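Local coordinates for chicken beta-microseminoprotein-like 3 (Gallus gallus, PDB 6RWC), which is of unknown function but belongs to the beta-microseminoprotein (PSP-94) family of small disulfide-rich proteins and occurs in chicken egg white, at residues L60-K63 with I68-V71. Numbering follows the deposited sequence.
Sequences LFHK and IRVV. With SO4 (sulfate ion), chain C.
Leu-60 and Arg-69 face each other as an antiparallel hydrogen-bonded pair: Leu-60 N donates to Arg-69 O at 2.8 Å and Arg-69 N returns a bond to Leu-60 O at 2.9 Å, both nearly straight at hydrogen. Leu-60 O also takes a CA-H contact from Ile-68 CA. At the next pair toward the turn, Phe-61 and Ile-68 form a non-hydrogen-bonded pair, where Ile-68 CG1 meets the edge of the phenyl ring, 4.2 Å from Phe-61 CD2. Leu-60 and Arg-69 point to the other face of the sheet. Val-71, directed toward strand 57-62, crosses Leu-60 at about a right angle, with Leu-60 CD1 3.6 Å from Val-71 CG2, while CG1, the other branch of Val-71, lies over the centre of the Arg-69 guanidinium, 3.6 Å above its plane. These residues belong to the two-stranded hairpin of strands 57-62 and 67-72, a unit apart from the four-stranded sheet that includes the first strand, 2-6. The Arg-69 side chain starts with CG anti to the backbone N (chi1 177°) and runs extended to NE, which is hydrogen-bonded to Ser-79 OG. Its NH1 stays 4.1 Å from His-62 NE2, the ring and guanidinium planes 27° apart. Near the turn, a sulfate ion, probably from the crystallisation liquor, accepts a hydrogen bond at O3 from Lys-63 N (3.2 Å) and a second hydrogen bond from Lys-64 N, while its O1 comes within 3.6 Å of His-62 CB; guanidinium and sulfate would probably pull the ionisation of the histidine in opposite directions.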
loop_
_atom_site.group_PDB
_atom_site.type_symbol
_atom_site.label_atom_id
_atom_site.label_comp_id
_atom_site.label_asym_id
_atom_site.label_seq_id
_atom_site.Cartn_x
_atom_site.Cartn_y
_atom_site.Cartn_z
ATOM N N LEU A 60 0.452 -13.646 -5.713
ATOM C CA LEU A 60 0.542 -13.992 -4.300
ATOM C C LEU A 60 0.696 -12.709 -3.496
ATOM O O LEU A 60 1.661 -11.962 -3.693
ATOM C CB LEU A 60 1.715 -14.935 -4.036
ATOM C CG LEU A 60 1.430 -16.438 -3.984
ATOM C CD1 LEU A 60 0.742 -16.910 -5.250
ATOM C CD2 LEU A 60 2.720 -17.211 -3.753
ATOM N N PHE A 61 -0.248 -12.459 -2.595
ATOM C CA PHE A 61 -0.208 -11.277 -1.748
ATOM C C PHE A 61 0.625 -11.553 -0.504
ATOM O O PHE A 61 0.429 -12.568 0.172
ATOM C CB PHE A 61 -1.619 -10.848 -1.348
ATOM C CG PHE A 61 -1.643 -9.744 -0.331
ATOM C CD1 PHE A 61 -1.929 -10.017 0.996
ATOM C CD2 PHE A 61 -1.359 -8.440 -0.698
ATOM C CE1 PHE A 61 -1.943 -9.005 1.938
ATOM C CE2 PHE A 61 -1.372 -7.422 0.239
ATOM C CZ PHE A 61 -1.664 -7.705 1.560
ATOM N N HIS A 62 1.553 -10.648 -0.207
ATOM C CA HIS A 62 2.394 -10.732 0.980
ATOM C C HIS A 62 2.093 -9.527 1.858
ATOM O O HIS A 62 2.301 -8.384 1.438
ATOM C CB HIS A 62 3.877 -10.784 0.607
ATOM C CG HIS A 62 4.246 -11.966 -0.234
ATOM N ND1 HIS A 62 4.279 -13.251 0.264
ATOM C CD2 HIS A 62 4.598 -12.058 -1.538
ATOM C CE1 HIS A 62 4.634 -14.084 -0.698
ATOM N NE2 HIS A 62 4.833 -13.385 -1.801
ATOM N N LYS A 63 1.605 -9.788 3.072
ATOM C CA LYS A 63 1.104 -8.709 3.919
ATOM C C LYS A 63 2.225 -7.786 4.377
ATOM O O LYS A 63 2.067 -6.558 4.379
ATOM C CB LYS A 63 0.368 -9.299 5.122
ATOM C CG LYS A 63 -0.273 -8.268 6.027
ATOM C CD LYS A 63 -1.341 -7.484 5.290
ATOM C CE LYS A 63 -2.032 -6.509 6.220
ATOM N NZ LYS A 63 -1.067 -5.532 6.792
ATOM N N ILE A 68 2.066 -7.742 -4.383
ATOM C CA ILE A 68 1.508 -8.883 -5.097
ATOM C C ILE A 68 2.586 -9.381 -6.044
ATOM O O ILE A 68 2.956 -8.683 -6.996
ATOM C CB ILE A 68 0.228 -8.522 -5.862
ATOM C CG1 ILE A 68 -0.889 -8.159 -4.884
ATOM C CG2 ILE A 68 -0.201 -9.680 -6.750
ATOM C CD1 ILE A 68 -2.144 -7.667 -5.560
ATOM N N ARG A 69 3.098 -10.577 -5.783
ATOM C CA ARG A 69 4.126 -11.185 -6.615
ATOM C C ARG A 69 3.486 -12.244 -7.503
ATOM O O ARG A 69 2.847 -13.174 -7.004
ATOM C CB ARG A 69 5.231 -11.795 -5.751
ATOM C CG ARG A 69 6.324 -12.509 -6.536
ATOM C CD ARG A 69 7.560 -12.739 -5.672
ATOM N NE ARG A 69 8.294 -13.938 -6.064
ATOM C CZ ARG A 69 8.150 -15.123 -5.478
ATOM N NH1 ARG A 69 7.300 -15.265 -4.472
ATOM N NH2 ARG A 69 8.856 -16.165 -5.897
ATOM N N VAL A 70 3.664 -12.097 -8.811
ATOM C CA VAL A 70 3.067 -12.996 -9.793
ATOM C C VAL A 70 3.997 -14.185 -10.012
ATOM O O VAL A 70 5.148 -14.018 -10.430
ATOM C CB VAL A 70 2.784 -12.258 -11.110
ATOM C CG1 VAL A 70 2.251 -13.218 -12.150
ATOM C CG2 VAL A 70 1.800 -11.117 -10.876
ATOM N N VAL A 71 3.495 -15.388 -9.736
ATOM C CA VAL A 71 4.290 -16.607 -9.787
ATOM C C VAL A 71 3.549 -17.647 -10.616
ATOM O O VAL A 71 2.360 -17.515 -10.906
ATOM C CB VAL A 71 4.594 -17.160 -8.381
ATOM C CG1 VAL A 71 5.350 -16.124 -7.555
ATOM C CG2 VAL A 71 3.300 -17.577 -7.692
HETATM S S SO4 C . 3.902 -12.355 4.828
HETATM O O1 SO4 C . 4.580 -11.303 4.077
HETATM O O2 SO4 C . 4.661 -13.598 4.718
HETATM O O3 SO4 C . 2.561 -12.554 4.288
HETATM O O4 SO4 C . 3.811 -11.966 6.233
#